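Local atomic coordinates of Alpha/beta hydrolase fold protein (Ochrobactrum, PDB entry 4G8B), a protein that acts as an N-acyl homoserine lactonase of the alpha/beta hydrolase fold, probably opening the lactone ring of bacterial signal molecules by ester hydrolysis. Residues P57-H62 against D82-V87; F99-G104 against M122-P127; G148-S153 against A184-F189. The protein carries 1 engineered substitution. All coordinates share one frame; numbering follows the deposited sequence. Where two conformers were deposited one is given.

Contact 1. Residues P57-H62 against D82-V87; sequences PDLPGH and DAMTEV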
loop_
_atom_site.group_PDB
_atom_site.type_symbol
_atom_site.label_atom_id
_atom_site.label_comp_id
_atom_site.label_asym_id
_atom_site.label_seq_id
_atom_site.Cartn_x
_atom_site.Cartn_y
_atom_site.Cartn_z
ATOM N N PRO A 57 0.851 -4.299 -9.002
ATOM C CA PRO A 57 1.639 -3.495 -9.946
ATOM C C PRO A 57 2.859 -2.872 -9.292
ATOM O O PRO A 57 3.006 -2.894 -8.070
ATOM C CB PRO A 57 0.674 -2.369 -10.358
ATOM C CG PRO A 57 -0.646 -2.695 -9.741
ATOM C CD PRO A 57 -0.377 -3.606 -8.585
ATOM N N ASP A 58 3.735 -2.313 -10.117
ATOM C CA ASP A 58 4.807 -1.457 -9.618
ATOM C C ASP A 58 4.444 0.002 -9.858
ATOM O O ASP A 58 4.085 0.390 -10.976
ATOM C CB ASP A 58 6.130 -1.798 -10.305
ATOM C CG ASP A 58 6.616 -3.183 -9.953
ATOM O OD1 ASP A 58 6.172 -3.721 -8.913
ATOM O OD2 ASP A 58 7.436 -3.733 -10.710
ATOM N N LEU A 59 4.522 0.815 -8.810
ATOM C CA LEU A 59 4.319 2.251 -8.983
ATOM C C LEU A 59 5.318 2.822 -9.987
ATOM O O LEU A 59 6.443 2.320 -10.111
ATOM C CB LEU A 59 4.470 2.982 -7.649
ATOM C CG LEU A 59 3.486 2.617 -6.536
ATOM C CD1 LEU A 59 3.847 3.340 -5.252
ATOM C CD2 LEU A 59 2.052 2.927 -6.952
ATOM N N PRO A 60 4.924 3.893 -10.693
ATOM C CA PRO A 60 5.922 4.624 -11.484
ATOM C C PRO A 60 7.172 4.886 -10.637
ATOM O O PRO A 60 7.059 5.188 -9.441
ATOM C CB PRO A 60 5.194 5.935 -11.821
ATOM C CG PRO A 60 3.752 5.520 -11.892
ATOM C CD PRO A 60 3.579 4.492 -10.795
ATOM N N GLY A 61 8.351 4.763 -11.241
ATOM C CA GLY A 61 9.594 4.986 -10.525
ATOM C C GLY A 61 10.044 3.834 -9.641
ATOM O O GLY A 61 11.083 3.939 -8.976
ATOM N N HIS A 62 9.269 2.744 -9.625
ATOM C CA HIS A 62 9.534 1.602 -8.752
ATOM C C HIS A 62 9.571 0.292 -9.532
ATOM O O HIS A 62 8.929 0.154 -10.577
ATOM C CB HIS A 62 8.442 1.486 -7.682
ATOM C CG HIS A 62 8.432 2.606 -6.685
ATOM N ND1 HIS A 62 8.008 3.883 -6.990
ATOM C CD2 HIS A 62 8.790 2.632 -5.379
ATOM C CE1 HIS A 62 8.106 4.643 -5.912
ATOM N NE2 HIS A 62 8.575 3.908 -4.920
ATOM N N ASP A 82 -3.988 8.180 -8.856
ATOM C CA ASP A 82 -4.401 8.343 -10.246
ATOM C C ASP A 82 -3.846 7.209 -11.105
ATOM O O ASP A 82 -4.577 6.597 -11.884
ATOM C CB ASP A 82 -3.939 9.691 -10.808
ATOM C CG ASP A 82 -4.848 10.833 -10.414
ATOM O OD1 ASP A 82 -6.077 10.626 -10.350
ATOM O OD2 ASP A 82 -4.332 11.943 -10.169
ATOM N N ALA A 83 -2.550 6.936 -10.968
ATOM C CA ALA A 83 -1.916 5.896 -11.776
ATOM C C ALA A 83 -2.558 4.531 -11.541
ATOM O O ALA A 83 -2.814 3.781 -12.489
ATOM C CB ALA A 83 -0.412 5.831 -11.518
ATOM N N MET A 84 -2.816 4.196 -10.281
ATOM C CA MET A 84 -3.401 2.901 -9.986
ATOM C C MET A 84 -4.835 2.827 -10.511
ATOM O O MET A 84 -5.286 1.781 -10.964
ATOM C CB MET A 84 -3.327 2.587 -8.486
ATOM C CG MET A 84 -1.896 2.372 -7.961
ATOM S SD MET A 84 -0.959 1.072 -8.823
ATOM C CE MET A 84 -0.060 2.022 -10.059
ATOM N N THR A 85 -5.553 3.941 -10.450
ATOM C CA THR A 85 -6.905 3.965 -10.991
ATOM C C THR A 85 -6.881 3.743 -12.505
ATOM O O THR A 85 -7.699 3.001 -13.048
ATOM C CB THR A 85 -7.623 5.276 -10.641
ATOM O OG1 THR A 85 -7.672 5.430 -9.215
ATOM C CG2 THR A 85 -9.045 5.281 -11.180
ATOM N N GLU A 86 -5.922 4.364 -13.185
ATOM C CA GLU A 86 -5.783 4.177 -14.624
ATOM C C GLU A 86 -5.419 2.725 -14.963
ATOM O O GLU A 86 -5.944 2.152 -15.919
ATOM C CB GLU A 86 -4.750 5.157 -15.194
ATOM C CG GLU A 86 -4.548 5.015 -16.698
ATOM C CD GLU A 86 -3.553 6.011 -17.272
ATOM O OE1 GLU A 86 -3.063 6.876 -16.525
ATOM O OE2 GLU A 86 -3.257 5.927 -18.481
ATOM N N VAL A 87 -4.525 2.128 -14.178
ATOM C CA VAL A 87 -4.182 0.716 -14.342
ATOM C C VAL A 87 -5.419 -0.175 -14.224
ATOM O O VAL A 87 -5.668 -1.028 -15.082
ATOM C CB VAL A 87 -3.109 0.279 -13.322
ATOM C CG1 VAL A 87 -3.012 -1.254 -13.243
ATOM C CG2 VAL A 87 -1.765 0.905 -13.697
#
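Two proline rings of the 57-62 loop turn their CG corners to helix 77-91: Pro57 CG meets Met84 SD at 3.9 Å, and Pro60 CG faces Ala83 CB at 4.2 Å. The third ring, His62, looks elsewhere. The carbonyl of Pro60 sits at its edge, and His62 ND1 donates to Pro60 O (2.9 Å, 167° at the hydrogen); the oxygen lies in the imidazole plane, while the donor stands above the carbonyl plane. This bond lies within the type II turn from Leu59 to His62, part of the Asp-Leu-Pro-Gly-His run common after this strand in alpha/beta hydrolases.

Met84 fills the angle between the prolines and Leu59. Its CG stands anti to the carbonyl carbon (chi1 -67°), and further bends at chi2 and chi3 fold the thioether so that sulfur and methyl both face the loop. Leu59 comes across this chain at about a right angle, placing CD2 3.9 Å from Met84 CE and 4.0 Å from Met84 SD. With alanine in place of Met84 the thioether is gone, which would probably open a gap between Pro57, Leu59 and the helix. Val87 adds a distant touch, CG1 to Pro57 CG, and Ile15 of strand 13-19 packs on both Pro57 and Val87.

No hydrogen bond crosses this buried interface. Asp58 turns away from the helix to a salt bridge with Arg18, and loop and helix are joined here by the fit of apolar groups alone.

Contact 2. Residues F99-G104 against M122-P127; sequences FGWGLG and MITGTP. Engineered in segment 99-104: Gly102 (natural residue Ser). With HL6 (N-[(3S)-2-oxotetrahydrofuran-3-yl]hexanamide), chain C.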
loop_
_atom_site.group_PDB
_atom_site.type_symbol
_atom_site.label_atom_id
_atom_site.label_comp_id
_atom_site.label_asym_id
_atom_site.label_seq_id
_atom_site.Cartn_x
_atom_site.Cartn_y
_atom_site.Cartn_z
ATOM N N PHE A 99 -5.664 -3.493 -1.005
ATOM C CA PHE A 99 -4.761 -3.578 0.131
ATOM C C PHE A 99 -3.586 -2.650 -0.141
ATOM O O PHE A 99 -2.985 -2.704 -1.218
ATOM C CB PHE A 99 -4.226 -5.003 0.320
ATOM C CG PHE A 99 -3.067 -5.068 1.265
ATOM C CD1 PHE A 99 -3.273 -4.996 2.633
ATOM C CD2 PHE A 99 -1.767 -5.120 0.787
ATOM C CE1 PHE A 99 -2.204 -5.012 3.518
ATOM C CE2 PHE A 99 -0.696 -5.141 1.664
ATOM C CZ PHE A 99 -0.912 -5.090 3.028
ATOM N N GLY A 100 -3.248 -1.806 0.827
ATOM C CA GLY A 100 -2.123 -0.902 0.668
ATOM C C GLY A 100 -1.157 -1.024 1.825
ATOM O O GLY A 100 -1.577 -1.020 2.986
ATOM N N TRP A 101 0.130 -1.130 1.496
ATOM C CA TRP A 101 1.214 -1.262 2.462
ATOM C C TRP A 101 2.025 0.033 2.542
ATOM O O TRP A 101 2.646 0.455 1.548
ATOM C CB TRP A 101 2.143 -2.404 2.039
ATOM C CG TRP A 101 3.359 -2.555 2.904
ATOM C CD1 TRP A 101 3.420 -2.459 4.268
ATOM C CD2 TRP A 101 4.701 -2.795 2.455
ATOM N NE1 TRP A 101 4.716 -2.646 4.695
ATOM C CE2 TRP A 101 5.519 -2.859 3.604
ATOM C CE3 TRP A 101 5.282 -3.000 1.197
ATOM C CZ2 TRP A 101 6.895 -3.091 3.528
ATOM C CZ3 TRP A 101 6.655 -3.227 1.121
ATOM C CH2 TRP A 101 7.441 -3.276 2.284
ATOM N N GLY A 102 2.029 0.665 3.715
ATOM C CA GLY A 102 2.828 1.867 3.927
ATOM C C GLY A 102 2.344 3.003 3.038
ATOM O O GLY A 102 1.166 3.367 3.066
ATOM N N LEU A 103 3.252 3.558 2.235
ATOM C CA LEU A 103 2.866 4.496 1.188
ATOM C C LEU A 103 1.647 3.976 0.409
ATOM O O LEU A 103 0.746 4.744 0.070
ATOM C CB LEU A 103 4.040 4.716 0.235
ATOM C CG LEU A 103 3.741 5.508 -1.046
ATOM C CD1 LEU A 103 3.251 6.943 -0.764
ATOM C CD2 LEU A 103 4.967 5.525 -1.974
ATOM N N GLY A 104 1.620 2.675 0.120
ATOM C CA GLY A 104 0.517 2.066 -0.605
ATOM C C GLY A 104 -0.827 2.222 0.084
ATOM O O GLY A 104 -1.852 2.324 -0.577
ATOM N N MET A 122 -7.909 -2.303 2.902
ATOM C CA MET A 122 -7.116 -2.708 4.058
ATOM C C MET A 122 -5.794 -1.954 4.016
ATOM O O MET A 122 -5.140 -1.910 2.972
ATOM C CB MET A 122 -6.850 -4.219 4.059
ATOM C CG MET A 122 -5.974 -4.664 5.234
ATOM S SD MET A 122 -5.648 -6.434 5.326
ATOM C CE MET A 122 -7.222 -7.033 5.942
ATOM N N ILE A 123 -5.404 -1.370 5.147
ATOM C CA ILE A 123 -4.151 -0.618 5.239
ATOM C C ILE A 123 -3.257 -1.193 6.327
ATOM O O ILE A 123 -3.699 -1.457 7.454
ATOM C CB ILE A 123 -4.392 0.906 5.439
ATOM C CG1 ILE A 123 -5.226 1.183 6.693
ATOM C CG2 ILE A 123 -5.064 1.513 4.199
ATOM C CD1 ILE A 123 -5.398 2.673 7.000
ATOM N N THR A 124 -1.998 -1.407 5.961
ATOM C CA THR A 124 -1.003 -1.999 6.842
ATOM C C THR A 124 0.247 -1.136 6.782
ATOM O O THR A 124 0.747 -0.853 5.695
ATOM C CB THR A 124 -0.650 -3.421 6.355
ATOM O OG1 THR A 124 -1.754 -4.290 6.608
ATOM C CG2 THR A 124 0.588 -3.962 7.061
ATOM N N GLY A 125 0.753 -0.715 7.940
ATOM C CA GLY A 125 1.917 0.152 7.985
ATOM C C GLY A 125 1.586 1.590 7.635
ATOM O O GLY A 125 2.464 2.350 7.219
ATOM N N THR A 126 0.321 1.954 7.828
ATOM C CA THR A 126 -0.221 3.223 7.355
ATOM C C THR A 126 -1.081 3.882 8.426
ATOM O O THR A 126 -2.171 3.396 8.722
ATOM C CB THR A 126 -1.152 2.980 6.145
ATOM O OG1 THR A 126 -0.444 2.290 5.114
ATOM C CG2 THR A 126 -1.707 4.289 5.605
ATOM N N PRO A 127 -0.604 4.992 9.013
ATOM C CA PRO A 127 -1.472 5.771 9.902
ATOM C C PRO A 127 -2.187 6.858 9.089
ATOM O O PRO A 127 -1.518 7.697 8.485
ATOM C CB PRO A 127 -0.475 6.402 10.879
ATOM C CG PRO A 127 0.781 6.600 10.047
ATOM C CD PRO A 127 0.769 5.530 8.963
HETATM N N HL6 C . 5.743 5.213 4.351
HETATM C C1 HL6 C . 6.643 3.071 3.496
HETATM O O1 HL6 C . 5.988 2.922 2.462
HETATM C C2 HL6 C . 7.840 2.451 5.439
HETATM O O2 HL6 C . 7.291 1.991 4.198
HETATM C C3 HL6 C . 7.428 3.923 5.582
HETATM O O3 HL6 C . 6.839 6.518 2.952
HETATM C C4 HL6 C . 6.907 4.359 4.212
HETATM C C5 HL6 C . 5.837 6.314 3.624
HETATM C C6 HL6 C . 4.670 7.273 3.662
HETATM C C7 HL6 C . 5.152 8.714 3.759
HETATM C C8 HL6 C . 5.492 9.066 5.199
HETATM C C9 HL6 C . 4.850 10.393 5.591
HETATM C C10 HL6 C . 5.395 11.541 4.769
#
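Gly100 and Thr124 sit at the tight centre of this contact, where strands 97-101 and 120-124 run parallel with axes 4.8 Å apart. Gly100 N donates to Met122 O, Gly100 O accepts from Thr124 N, and Gly102 N continues the ladder to Thr124 O at 2.8 Å.

On the face carrying Phe99, Trp101, Met122 and Thr124, packing stays close at one end. Phe99 swings its CG anti to the backbone N (chi1 167°), which lays the ring beside the neighbouring strand with Thr124 OG1 at its edge, 3.2 Å from Phe99 CE1. That hydroxyl is also hydrogen-bonded to Val214 O of the next strand. Met122 CG lies 3.8 Å from Phe99 CD1, and the Met122 sulfur makes an oblique Met-aromatic contact, 5.0 Å from the centroid of the Phe99 ring.

The strands belong to a beta-alpha-beta crossover through helix 103-111, and the sharp turn at Gly102, at the helix N-cap with positive phi, is the nucleophile elbow of the alpha/beta hydrolase fold. Gly102 is engineered; the natural residue is serine, probably the nucleophile. Thr126 OG1 donates in the carbonyl plane, on a lone pair, to Gly102 O at 2.8 Å, tying the elbow to the loop after strand 120-124.

Elsewhere the side chains fit more loosely. The indole edge of Trp101 meets the backbone, CD1 lying 3.4 Å from Thr124 O, while the two side chains stand further apart and Trp101 NE1 bonds to His248 O. Toward the ligand, Leu103 makes no contact with 122-127, yet its N donates almost straight (176°) to the lactone carbonyl O1 of HL6 at 2.8 Å. With Asn33 N also bonded to HL6, this is consistent with an oxyanion hole.

Contact 3. Residues G148-S153 against A184-F189; sequences GQEIFS and ARRIMF. With HL6 (N-[(3S)-2-oxotetrahydrofuran-3-yl]hexanamide), chain C.
Glu150 OE1 is gripped twice by one guanidinium: Arg186 reaches it side-on, NE at 2.8 Å and NH2 at a longer 3.2 Å, both from the same face of the carboxylate. The oxygen lies at the guanidinium edge, but the two planes are turned 42° apart. An extended Glu150 chain runs alongside Arg186 to make this salt bridge.

Arg185, one residue earlier on helix 182-193, is buried and heads for the 148-153 loop. Bent at chi3 (-73°), it lays its guanidinium flat on Phe152, with Arg185 CZ 3.5 Å from the Phe152 ring centroid in a cation-pi stack. Its edge serves two backbone carbonyls: Arg185 NE donates to Gln149 O and Arg185 NH2 to Glu150 O, each at 2.8 Å, while NH1 bonds Ser34.

Gly148 closes the other end, its CA 3.7 Å from Phe189 CB, so close that a CB on the glycine would collide with the ring. Phe189 CD1 touches C10, the acyl-chain end of HL6, at 3.4 Å.

The loop and helix, probably part of the cap over the active site, meet largely through two arginines. Buried Arg185 is fixed by carbonyls and a ring; the more exposed Arg186 relies on charge pairing.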
loop_
_atom_site.group_PDB
_atom_site.type_symbol
_atom_site.label_atom_id
_atom_site.label_comp_id
_atom_site.label_asym_id
_atom_site.label_seq_id
_atom_site.Cartn_x
_atom_site.Cartn_y
_atom_site.Cartn_z
ATOM N N GLY A 148 11.991 10.227 2.718
ATOM C CA GLY A 148 11.922 11.373 1.832
ATOM C C GLY A 148 13.262 11.809 1.261
ATOM O O GLY A 148 13.378 12.898 0.691
ATOM N N GLN A 149 14.283 10.970 1.417
ATOM C CA GLN A 149 15.621 11.322 0.956
ATOM C C GLN A 149 15.854 10.853 -0.469
ATOM O O GLN A 149 15.663 9.678 -0.773
ATOM C CB GLN A 149 16.659 10.698 1.875
ATOM C CG GLN A 149 18.089 11.008 1.508
ATOM C CD GLN A 149 19.032 10.530 2.580
ATOM O OE1 GLN A 149 18.941 10.961 3.729
ATOM N NE2 GLN A 149 19.918 9.608 2.227
ATOM N N GLU A 150 16.277 11.758 -1.344
ATOM C CA GLU A 150 16.433 11.389 -2.744
ATOM C C GLU A 150 17.530 10.352 -2.987
ATOM O O GLU A 150 17.289 9.316 -3.594
ATOM C CB GLU A 150 16.672 12.616 -3.619
ATOM C CG GLU A 150 16.949 12.229 -5.052
ATOM C CD GLU A 150 17.030 13.407 -5.982
ATOM O OE1 GLU A 150 16.670 14.527 -5.566
ATOM O OE2 GLU A 150 17.457 13.203 -7.136
ATOM N N ILE A 151 18.743 10.639 -2.538
ATOM C CA ILE A 151 19.855 9.751 -2.849
ATOM C C ILE A 151 20.154 8.797 -1.699
ATOM O O ILE A 151 20.402 9.234 -0.575
ATOM C CB ILE A 151 21.128 10.544 -3.217
ATOM C CG1 ILE A 151 20.871 11.419 -4.447
ATOM C CG2 ILE A 151 22.310 9.594 -3.437
ATOM C CD1 ILE A 151 20.488 10.638 -5.694
ATOM N N PHE A 152 20.119 7.498 -1.993
ATOM C CA PHE A 152 20.487 6.454 -1.039
ATOM C C PHE A 152 21.896 5.966 -1.344
ATOM O O PHE A 152 22.212 5.631 -2.486
ATOM C CB PHE A 152 19.564 5.238 -1.180
ATOM C CG PHE A 152 18.254 5.334 -0.433
ATOM C CD1 PHE A 152 17.742 6.545 0.014
ATOM C CD2 PHE A 152 17.530 4.178 -0.190
ATOM C CE1 PHE A 152 16.526 6.588 0.687
ATOM C CE2 PHE A 152 16.329 4.210 0.486
ATOM C CZ PHE A 152 15.819 5.415 0.920
ATOM N N SER A 153 22.734 5.895 -0.319
ATOM C CA SER A 153 23.993 5.170 -0.429
ATOM C C SER A 153 23.715 3.663 -0.371
ATOM O O SER A 153 22.591 3.228 -0.104
ATOM C CB SER A 153 24.894 5.533 0.737
ATOM O OG SER A 153 24.334 5.026 1.937
ATOM N N ALA A 184 11.241 10.353 -6.546
ATOM C CA ALA A 184 9.919 9.982 -6.060
ATOM C C ALA A 184 9.821 10.092 -4.545
ATOM O O ALA A 184 8.796 10.495 -4.015
ATOM C CB ALA A 184 9.554 8.590 -6.517
ATOM N N ARG A 185 10.883 9.712 -3.841
ATOM C CA ARG A 185 10.897 9.852 -2.388
ATOM C C ARG A 185 10.787 11.317 -1.984
ATOM O O ARG A 185 9.944 11.697 -1.170
ATOM C CB ARG A 185 12.160 9.232 -1.787
ATOM C CG ARG A 185 12.187 7.705 -1.844
ATOM C CD ARG A 185 13.413 7.138 -1.145
ATOM N NE ARG A 185 14.665 7.325 -1.884
ATOM C CZ ARG A 185 15.261 6.387 -2.620
ATOM N NH1 ARG A 185 14.700 5.197 -2.759
ATOM N NH2 ARG A 185 16.419 6.640 -3.226
ATOM N N ARG A 186 11.642 12.146 -2.568
ATOM C CA ARG A 186 11.705 13.547 -2.175
ATOM C C ARG A 186 10.398 14.270 -2.478
ATOM O O ARG A 186 9.847 14.979 -1.632
ATOM C CB ARG A 186 12.870 14.251 -2.876
ATOM C CG ARG A 186 12.876 15.753 -2.677
ATOM C CD ARG A 186 14.117 16.417 -3.257
ATOM N NE ARG A 186 14.426 15.990 -4.619
ATOM C CZ ARG A 186 13.819 16.441 -5.715
ATOM N NH1 ARG A 186 12.846 17.339 -5.629
ATOM N NH2 ARG A 186 14.188 15.988 -6.906
ATOM N N ILE A 187 9.899 14.093 -3.694
ATOM C CA ILE A 187 8.720 14.830 -4.111
ATOM C C ILE A 187 7.480 14.355 -3.354
ATOM O O ILE A 187 6.684 15.169 -2.900
ATOM C CB ILE A 187 8.517 14.754 -5.632
ATOM C CG1 ILE A 187 9.711 15.397 -6.355
ATOM C CG2 ILE A 187 7.227 15.447 -6.028
ATOM C CD1 ILE A 187 9.743 15.125 -7.843
ATOM N N MET A 188 7.314 13.042 -3.199
ATOM C CA MET A 188 6.141 12.542 -2.493
ATOM C C MET A 188 6.104 13.092 -1.067
ATOM O O MET A 188 5.053 13.523 -0.569
ATOM C CB MET A 188 6.140 11.010 -2.490
ATOM C CG MET A 188 5.009 10.359 -1.693
ATOM S SD MET A 188 5.341 10.240 0.078
ATOM C CE MET A 188 6.733 9.115 0.084
ATOM N N PHE A 189 7.256 13.085 -0.411
ATOM C CA PHE A 189 7.340 13.560 0.958
ATOM C C PHE A 189 7.023 15.052 1.062
ATOM O O PHE A 189 6.293 15.482 1.954
ATOM C CB PHE A 189 8.736 13.271 1.506
ATOM C CG PHE A 189 8.906 13.622 2.951
ATOM C CD1 PHE A 189 8.428 12.785 3.938
ATOM C CD2 PHE A 189 9.556 14.787 3.322
ATOM C CE1 PHE A 189 8.588 13.102 5.275
ATOM C CE2 PHE A 189 9.719 15.113 4.657
ATOM C CZ PHE A 189 9.232 14.270 5.633
HETATM N N HL6 C . 5.743 5.213 4.351
HETATM C C1 HL6 C . 6.643 3.071 3.496
HETATM O O1 HL6 C . 5.988 2.922 2.462
HETATM C C2 HL6 C . 7.840 2.451 5.439
HETATM O O2 HL6 C . 7.291 1.991 4.198
HETATM C C3 HL6 C . 7.428 3.923 5.582
HETATM O O3 HL6 C . 6.839 6.518 2.952
HETATM C C4 HL6 C . 6.907 4.359 4.212
HETATM C C5 HL6 C . 5.837 6.314 3.624
HETATM C C6 HL6 C . 4.670 7.273 3.662
HETATM C C7 HL6 C . 5.152 8.714 3.759
HETATM C C8 HL6 C . 5.492 9.066 5.199
HETATM C C9 HL6 C . 4.850 10.393 5.591
HETATM C C10 HL6 C . 5.395 11.541 4.769
#

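In the fold
Contacts 1, 2 and 3 follow one another along the chain, each closing before the next opens, with centres 15 to 19 Å apart. Contact 2 lies about 4 Å from the chain's centre, inside the parallel part of the mixed sheet. Contact 1 packs the loop after strand 52-57 on helix 77-91, which leads into strand 97-101 of contact 2; Leu59 touches Leu103 between them. Contact 3 belongs to the helical region between strands 120-124 and 211-216, and meets contact 2 where Met188 packs on Leu103. Those two contacts both border HL6, one at its lactone and one at its acyl chain, so the turn at the end of strand 97-101 and the probable cap both line the ligand pocket.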